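Local coordinates for protein adenosine deaminase (Burkholderia ambifaria, PDB 4GXW) that binds a zinc ion and probably deaminates adenine or adenosine, as a member of the adenosine and AMP deaminase family, at residues 114-119 and 212-217; 172-177 and 183-188. One frame throughout, in Å; residues are numbered along the deposited sequence.

Contact 1 of 2, residues 114-119 and 212-217; sequences EFFWNP and RTTAHA. With ZN (zinc ion), chain C.
The ring of Phe116 meets His216 and Thr214 across the inside of the barrel. CE2 of Phe116 lies 3.7 Å from CE1 of His216. The two rings form an offset edge-to-face pair, with the edge of His216 turned toward the face of Phe116. Their centroids are 5.5 Å apart and their planes stand at 60°. On the same phenyl ring, CE1 comes within 3.9 Å of Thr214 CG2, a methyl that meets the rim of the ring almost level with it.

His216 NE2 binds the zinc ion at 2.3 Å. His35, His37 and Asp301 supply the other protein ligands. The O atom of a water is a fifth ligand, 2.0 Å from the zinc. This is the metal site of a TIM-barrel amidohydrolase, with strands 110-117 and 212-217 facing each other over the barrel interior.

Further out, Thr214 OG1 is hydrogen-bonded to Asp240 OD2. With OG1 anti to the backbone N (chi1 -173°), CG2 falls between that N and the carbonyl carbon and faces the phenyl edge. Asp188 of strand 184-188 lies against both His216 and Phe116. Asp240 also touches the phenyl ring, and Ile155 and Ser157 pack on it from strand 151-159.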
ATOM      1  N   GLU A 114       7.688   1.770   0.692  1.00  8.07           N
ATOM      2  CA  GLU A 114       7.280   2.789   1.653  1.00  9.24           C
ATOM      3  C   GLU A 114       6.007   2.275   2.292  1.00  9.81           C
ATOM      4  O   GLU A 114       5.042   1.961   1.584  1.00 10.40           O
ATOM      5  CB  GLU A 114       7.064   4.131   0.946  1.00  9.92           C
ATOM      6  CG  GLU A 114       8.267   4.511   0.090  1.00 10.26           C
ATOM      7  CD  GLU A 114       8.175   5.875  -0.559  1.00 10.09           C
ATOM      8  OE1 GLU A 114       7.214   6.627  -0.290  1.00 10.53           O
ATOM      9  OE2 GLU A 114       9.085   6.199  -1.353  1.00 10.31           O
ATOM     10  N   PHE A 115       6.013   2.157   3.619  1.00  8.84           N
ATOM     11  CA  PHE A 115       4.924   1.481   4.323  1.00  9.29           C
ATOM     12  C   PHE A 115       4.356   2.292   5.480  1.00  8.24           C
ATOM     13  O   PHE A 115       5.058   3.110   6.087  1.00  9.33           O
ATOM     14  CB  PHE A 115       5.341   0.063   4.755  1.00  9.23           C
ATOM     15  CG  PHE A 115       6.493   0.018   5.730  1.00  8.98           C
ATOM     16  CD1 PHE A 115       7.809   0.021   5.287  1.00  9.99           C
ATOM     17  CD2 PHE A 115       6.258  -0.051   7.093  1.00  8.56           C
ATOM     18  CE1 PHE A 115       8.874  -0.045   6.201  1.00  9.31           C
ATOM     19  CE2 PHE A 115       7.310  -0.118   7.996  1.00  9.62           C
ATOM     20  CZ  PHE A 115       8.617  -0.102   7.550  1.00  9.88           C
ATOM     21  N   PHE A 116       3.071   2.065   5.752  1.00  7.68           N
ATOM     22  CA  PHE A 116       2.299   2.821   6.736  1.00  7.71           C
ATOM     23  C   PHE A 116       2.302   2.154   8.116  1.00  8.04           C
ATOM     24  O   PHE A 116       2.167   0.931   8.231  1.00  8.79           O
ATOM     25  CB  PHE A 116       0.840   2.928   6.288  1.00  7.71           C
ATOM     26  CG  PHE A 116       0.631   3.626   4.960  1.00  7.76           C
ATOM     27  CD1 PHE A 116       1.225   4.846   4.680  1.00  9.05           C
ATOM     28  CD2 PHE A 116      -0.165   3.041   3.981  1.00 10.17           C
ATOM     29  CE1 PHE A 116       1.012   5.477   3.454  1.00 10.05           C
ATOM     30  CE2 PHE A 116      -0.377   3.678   2.756  1.00  9.62           C
ATOM     31  CZ  PHE A 116       0.220   4.897   2.502  1.00 10.84           C
ATOM     32  N   TRP A 117       2.410   2.976   9.157  1.00  7.76           N
ATOM     33  CA  TRP A 117       2.310   2.513  10.541  1.00  7.59           C
ATOM     34  C   TRP A 117       1.555   3.582  11.310  1.00  9.37           C
ATOM     35  O   TRP A 117       1.858   4.767  11.157  1.00 10.18           O
ATOM     36  CB  TRP A 117       3.706   2.329  11.141  1.00  9.16           C
ATOM     37  CG  TRP A 117       3.764   2.356  12.652  1.00  7.80           C
ATOM     38  CD1 TRP A 117       3.118   1.514  13.524  1.00  8.43           C
ATOM     39  CD2 TRP A 117       4.522   3.263  13.467  1.00  8.21           C
ATOM     40  NE1 TRP A 117       3.431   1.851  14.831  1.00  8.49           N
ATOM     41  CE2 TRP A 117       4.300   2.911  14.814  1.00  8.13           C
ATOM     42  CE3 TRP A 117       5.387   4.326  13.179  1.00  8.93           C
ATOM     43  CZ2 TRP A 117       4.885   3.607  15.869  1.00  9.10           C
ATOM     44  CZ3 TRP A 117       5.975   5.002  14.224  1.00  8.64           C
ATOM     45  CH2 TRP A 117       5.723   4.639  15.554  1.00  9.30           C
ATOM     46  N   ASN A 118       0.569   3.181  12.113  1.00  8.71           N
ATOM     47  CA  ASN A 118      -0.183   4.135  12.938  1.00  9.91           C
ATOM     48  C   ASN A 118       0.394   4.261  14.347  1.00  9.68           C
ATOM     49  O   ASN A 118       0.194   3.392  15.194  1.00 10.12           O
ATOM     50  CB  ASN A 118      -1.656   3.739  13.048  1.00 12.67           C
ATOM     51  CG  ASN A 118      -2.332   3.588  11.710  1.00 12.70           C
ATOM     52  OD1 ASN A 118      -2.460   2.468  11.203  1.00 13.97           O
ATOM     53  ND2 ASN A 118      -2.800   4.703  11.135  1.00 10.72           N
ATOM     54  N   PRO A 119       1.110   5.360  14.611  1.00  7.81           N
ATOM     55  CA  PRO A 119       1.687   5.516  15.956  1.00  8.92           C
ATOM     56  C   PRO A 119       0.666   5.720  17.067  1.00  8.73           C
ATOM     57  O   PRO A 119       0.977   5.414  18.216  1.00  9.55           O
ATOM     58  CB  PRO A 119       2.555   6.772  15.836  1.00 11.92           C
ATOM     59  CG  PRO A 119       2.657   7.072  14.384  1.00 15.17           C
ATOM     60  CD  PRO A 119       1.471   6.464  13.707  1.00 10.00           C
ATOM     61  N   ARG A 212       7.073  15.030   3.492  1.00  9.12           N
ATOM     62  CA  ARG A 212       6.109  14.783   2.423  1.00  8.54           C
ATOM     63  C   ARG A 212       4.811  14.272   3.027  1.00  8.64           C
ATOM     64  O   ARG A 212       4.778  13.866   4.201  1.00  9.30           O
ATOM     65  CB  ARG A 212       6.656  13.780   1.415  1.00 11.03           C
ATOM     66  CG  ARG A 212       7.775  14.343   0.548  1.00 15.71           C
ATOM     67  CD  ARG A 212       8.303  13.234  -0.298  1.00 20.39           C
ATOM     68  NE  ARG A 212       9.138  13.601  -1.434  1.00 22.28           N
ATOM     69  CZ  ARG A 212      10.435  13.330  -1.514  1.00 26.07           C
ATOM     70  NH1 ARG A 212      11.051  12.726  -0.508  1.00 22.79           N
ATOM     71  NH2 ARG A 212      11.121  13.676  -2.594  1.00 29.41           N
ATOM     72  N   THR A 213       3.727  14.329   2.258  1.00  7.47           N
ATOM     73  CA  THR A 213       2.448  13.852   2.746  1.00  9.62           C
ATOM     74  C   THR A 213       1.684  13.095   1.668  1.00  7.42           C
ATOM     75  O   THR A 213       1.809  13.363   0.470  1.00  8.58           O
ATOM     76  CB  THR A 213       1.545  14.998   3.314  1.00  8.34           C
ATOM     77  OG1 THR A 213       1.007  15.782   2.254  1.00 10.74           O
ATOM     78  CG2 THR A 213       2.274  15.906   4.306  1.00  9.19           C
ATOM     79  N   THR A 214       0.876  12.159   2.129  1.00  6.81           N
ATOM     80  CA  THR A 214      -0.042  11.414   1.280  1.00  6.73           C
ATOM     81  C   THR A 214      -1.349  11.253   2.055  1.00  7.13           C
ATOM     82  O   THR A 214      -1.415  11.594   3.239  1.00  7.87           O
ATOM     83  CB  THR A 214       0.545  10.048   0.839  1.00  7.69           C
ATOM     84  OG1 THR A 214      -0.332   9.428  -0.115  1.00  8.22           O
ATOM     85  CG2 THR A 214       0.766   9.125   2.029  1.00  8.88           C
ATOM     86  N   ALA A 215      -2.396  10.767   1.401  1.00  6.66           N
ATOM     87  CA  ALA A 215      -3.685  10.588   2.073  1.00  7.38           C
ATOM     88  C   ALA A 215      -4.558   9.568   1.372  1.00  7.73           C
ATOM     89  O   ALA A 215      -4.673   9.598   0.146  1.00  7.10           O
ATOM     90  CB  ALA A 215      -4.440  11.924   2.155  1.00  7.91           C
ATOM     91  N   HIS A 216      -5.193   8.690   2.153  1.00  7.36           N
ATOM     92  CA  HIS A 216      -6.296   7.864   1.653  1.00  7.58           C
ATOM     93  C   HIS A 216      -7.478   8.805   1.372  1.00  9.31           C
ATOM     94  O   HIS A 216      -7.896   9.586   2.246  1.00  8.63           O
ATOM     95  CB  HIS A 216      -6.728   6.808   2.688  1.00  9.14           C
ATOM     96  CG  HIS A 216      -5.818   5.617   2.798  1.00  8.93           C
ATOM     97  ND1 HIS A 216      -4.460   5.722   3.027  1.00  7.89           N
ATOM     98  CD2 HIS A 216      -6.083   4.288   2.739  1.00  8.97           C
ATOM     99  CE1 HIS A 216      -3.932   4.509   3.096  1.00  9.44           C
ATOM    100  NE2 HIS A 216      -4.893   3.616   2.925  1.00  8.71           N
ATOM    101  N   ALA A 217      -8.022   8.733   0.162  1.00  8.41           N
ATOM    102  CA  ALA A 217      -9.162   9.578  -0.209  1.00  7.70           C
ATOM    103  C   ALA A 217      -9.960   8.919  -1.321  1.00  8.54           C
ATOM    104  O   ALA A 217      -9.385   8.330  -2.245  1.00  9.53           O
ATOM    105  CB  ALA A 217      -8.682  10.958  -0.653  1.00  8.84           C
TER
HETATM  106 ZN    ZN C 401      -4.458   1.418   2.677  0.72 10.58          ZN
HETATM  107  O   HOH W   1      -6.335   1.024   2.232  1.00 13.73           O

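Contact 2 of 2, residues 172-177 and 183-188; sequences DWMKAN and AGIGID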
ATOM      1  N   ASP A 172       4.490  16.014  15.978  1.00 10.93           N
ATOM      2  CA  ASP A 172       5.347  16.370  17.116  1.00 11.24           C
ATOM      3  C   ASP A 172       6.354  15.245  17.409  1.00 11.57           C
ATOM      4  O   ASP A 172       7.551  15.486  17.582  1.00 11.41           O
ATOM      5  CB  ASP A 172       4.507  16.660  18.377  1.00 12.47           C
ATOM      6  CG  ASP A 172       3.704  17.951  18.284  1.00 18.23           C
ATOM      7  OD1 ASP A 172       4.062  18.840  17.481  1.00 17.37           O
ATOM      8  OD2 ASP A 172       2.719  18.086  19.045  1.00 21.86           O
ATOM      9  N   TRP A 173       5.862  14.013  17.466  1.00 10.61           N
ATOM     10  CA  TRP A 173       6.738  12.864  17.690  1.00 11.08           C
ATOM     11  C   TRP A 173       7.807  12.749  16.614  1.00  9.39           C
ATOM     12  O   TRP A 173       8.972  12.486  16.915  1.00 10.31           O
ATOM     13  CB  TRP A 173       5.925  11.570  17.743  1.00 12.21           C
ATOM     14  CG  TRP A 173       5.200  11.356  19.028  1.00 12.37           C
ATOM     15  CD1 TRP A 173       5.625  11.705  20.280  1.00 15.21           C
ATOM     16  CD2 TRP A 173       3.920  10.733  19.194  1.00 11.59           C
ATOM     17  NE1 TRP A 173       4.684  11.334  21.213  1.00 17.71           N
ATOM     18  CE2 TRP A 173       3.627  10.743  20.568  1.00 14.77           C
ATOM     19  CE3 TRP A 173       3.001  10.162  18.312  1.00 12.51           C
ATOM     20  CZ2 TRP A 173       2.444  10.207  21.082  1.00 18.08           C
ATOM     21  CZ3 TRP A 173       1.831   9.630  18.825  1.00 13.07           C
ATOM     22  CH2 TRP A 173       1.558   9.667  20.193  1.00 14.18           C
ATOM     23  N   MET A 174       7.403  12.934  15.362  1.00  8.93           N
ATOM     24  CA  MET A 174       8.324  12.808  14.232  1.00  9.40           C
ATOM     25  C   MET A 174       9.432  13.851  14.292  1.00 10.49           C
ATOM     26  O   MET A 174      10.597  13.533  14.059  1.00 11.64           O
ATOM     27  CB  MET A 174       7.574  12.898  12.901  1.00  9.85           C
ATOM     28  CG  MET A 174       6.679  11.684  12.632  1.00 11.11           C
ATOM     29  SD  MET A 174       5.552  11.929  11.254  1.00 10.54           S
ATOM     30  CE  MET A 174       6.696  12.093   9.879  1.00 12.42           C
ATOM     31  N   LYS A 175       9.063  15.088  14.618  1.00 10.60           N
ATOM     32  CA  LYS A 175      10.036  16.169  14.759  1.00 12.03           C
ATOM     33  C   LYS A 175      11.061  15.906  15.861  1.00 12.54           C
ATOM     34  O   LYS A 175      12.217  16.322  15.751  1.00 14.46           O
ATOM     35  CB  LYS A 175       9.320  17.496  15.035  1.00 12.34           C
ATOM     36  CG  LYS A 175       8.649  18.085  13.808  1.00 14.54           C
ATOM     37  CD  LYS A 175       8.003  19.441  14.094  1.00 18.33           C
ATOM     38  CE  LYS A 175       6.654  19.287  14.780  1.00 23.36           C
ATOM     39  NZ  LYS A 175       5.854  20.560  14.752  1.00 26.42           N
ATOM     40  N   ALA A 176      10.627  15.224  16.921  1.00 11.97           N
ATOM     41  CA  ALA A 176      11.472  14.934  18.076  1.00 13.26           C
ATOM     42  C   ALA A 176      12.355  13.710  17.850  1.00 13.52           C
ATOM     43  O   ALA A 176      13.246  13.420  18.657  1.00 16.34           O
ATOM     44  CB  ALA A 176      10.598  14.735  19.321  1.00 14.49           C
ATOM     45  N   ASN A 177      12.094  12.983  16.766  1.00 12.94           N
ATOM     46  CA  ASN A 177      12.800  11.739  16.476  1.00 12.73           C
ATOM     47  C   ASN A 177      13.175  11.625  15.008  1.00 13.72           C
ATOM     48  O   ASN A 177      12.846  10.638  14.358  1.00 15.97           O
ATOM     49  CB  ASN A 177      11.926  10.535  16.839  1.00 15.01           C
ATOM     50  CG  ASN A 177      11.668  10.427  18.320  1.00 17.80           C
ATOM     51  OD1 ASN A 177      12.464   9.836  19.058  1.00 20.42           O
ATOM     52  ND2 ASN A 177      10.551  10.989  18.772  1.00 13.00           N
ATOM     53  N   ALA A 183       9.893   9.524   6.292  1.00 10.47           N
ATOM     54  CA  ALA A 183       9.839  10.457   5.172  1.00 10.62           C
ATOM     55  C   ALA A 183       8.620  11.377   5.124  1.00  9.52           C
ATOM     56  O   ALA A 183       8.669  12.423   4.483  1.00 11.40           O
ATOM     57  CB  ALA A 183       9.952   9.688   3.864  1.00 13.34           C
ATOM     58  N   GLY A 184       7.524  10.984   5.760  1.00  9.50           N
ATOM     59  CA  GLY A 184       6.317  11.778   5.664  1.00  8.04           C
ATOM     60  C   GLY A 184       5.160  11.130   6.371  1.00  8.06           C
ATOM     61  O   GLY A 184       5.354  10.108   7.043  1.00  8.22           O
ATOM     62  N   ILE A 185       3.975  11.716   6.210  1.00  7.71           N
ATOM     63  CA  ILE A 185       2.771  11.206   6.856  1.00  7.25           C
ATOM     64  C   ILE A 185       1.708  10.791   5.859  1.00  7.73           C
ATOM     65  O   ILE A 185       1.687  11.245   4.711  1.00  7.68           O
ATOM     66  CB  ILE A 185       2.142  12.217   7.859  1.00  8.19           C
ATOM     67  CG1 ILE A 185       1.655  13.476   7.132  1.00 10.17           C
ATOM     68  CG2 ILE A 185       3.104  12.545   8.982  1.00 10.73           C
ATOM     69  CD1 ILE A 185       0.656  14.279   7.941  1.00 11.25           C
ATOM     70  N   GLY A 186       0.810   9.939   6.337  1.00  8.07           N
ATOM     71  CA  GLY A 186      -0.390   9.561   5.614  1.00  8.52           C
ATOM     72  C   GLY A 186      -1.609   9.657   6.525  1.00  7.13           C
ATOM     73  O   GLY A 186      -1.499  10.110   7.674  1.00  7.35           O
ATOM     74  N   ILE A 187      -2.773   9.250   6.020  1.00  7.18           N
ATOM     75  CA  ILE A 187      -3.991   9.179   6.829  1.00  8.87           C
ATOM     76  C   ILE A 187      -4.817   7.992   6.354  1.00  8.22           C
ATOM     77  O   ILE A 187      -4.997   7.798   5.150  1.00  7.76           O
ATOM     78  CB  ILE A 187      -4.814  10.499   6.798  1.00  8.35           C
ATOM     79  CG1 ILE A 187      -5.983  10.423   7.777  1.00  8.90           C
ATOM     80  CG2 ILE A 187      -5.329  10.827   5.393  1.00  8.25           C
ATOM     81  CD1 ILE A 187      -6.624  11.781   8.052  1.00  9.83           C
ATOM     82  N   ASP A 188      -5.287   7.181   7.293  1.00  8.34           N
ATOM     83  CA  ASP A 188      -6.061   5.995   6.948  1.00  8.55           C
ATOM     84  C   ASP A 188      -7.074   5.640   8.042  1.00  7.99           C
ATOM     85  O   ASP A 188      -7.405   6.489   8.875  1.00  8.84           O
ATOM     86  CB  ASP A 188      -5.135   4.821   6.580  1.00  8.59           C
ATOM     87  CG  ASP A 188      -4.102   4.513   7.654  1.00 11.74           C
ATOM     88  OD1 ASP A 188      -4.458   4.443   8.844  1.00 15.16           O
ATOM     89  OD2 ASP A 188      -2.911   4.333   7.306  1.00 12.35           O
TER
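Met174 on helix 164-176 reaches Gly184 and Ile185 with the far end of its side chain. Its CB points toward strand 184-188. CG stands anti to the carbonyl carbon of Met174 (chi1 -69°), and the chain runs on extended through chi2 to the sulfur. CB and CG themselves make no close contact with the strand segment. SD is the first atom to touch, 3.4 Å from Ile185 CG2. The chain then bends at chi3 (64°). This turn brings the terminal methyl CE over the start of the strand. CE lies 3.7 Å from Gly184 O and also 3.7 Å from Ile185 CG2. The thioether thus grips one methyl branch of Ile185 with two atoms, while its end rests by a backbone carbonyl. The contact across the segments is apolar, apart from the carbonyl oxygen beside CE.

Ile185 offers CG2 to the methionine, and its side chain also packs on Tyr203 and Ala206 of helix 200-208. Within residues 172-177, Asn177 ND2 donates to Trp173 O at 2.9 Å in a nearly straight bond (172°), with the acceptor in the amide plane of Asn177.

This is the return half of a beta-alpha-beta unit, in which strand 151-159, helix 164-176 and strand 184-188 follow one another in the barrel wall. Met174 also touches Pro156 on strand 151-159, Phe211 in the loop before strand 212-217, and Tyr130 of helix 130-148. It therefore sits between the barrel strands and the outer layer of helices.

In the fold
From the N terminus, the chain first reaches residues 114-119 on strand 110-117. It then passes through helices 119-126 and 130-148, strand 151-159 and helix 164-176. Contact 2 closes a short loop there, joining the end of that helix to the strand that follows. The chain continues through helix 200-208 to strand 212-217, where contact 1 closes a much longer loop. Contact 2 is therefore nested inside contact 1. Contact 1 spans the barrel interior beside the zinc, whereas contact 2 joins the strand wall to an outer helix. Strands 184-188 and 212-217 are sheet neighbours. Thr214 N is hydrogen-bonded to Ile185 O, and Asn118 ND2 to Asp188 OD1.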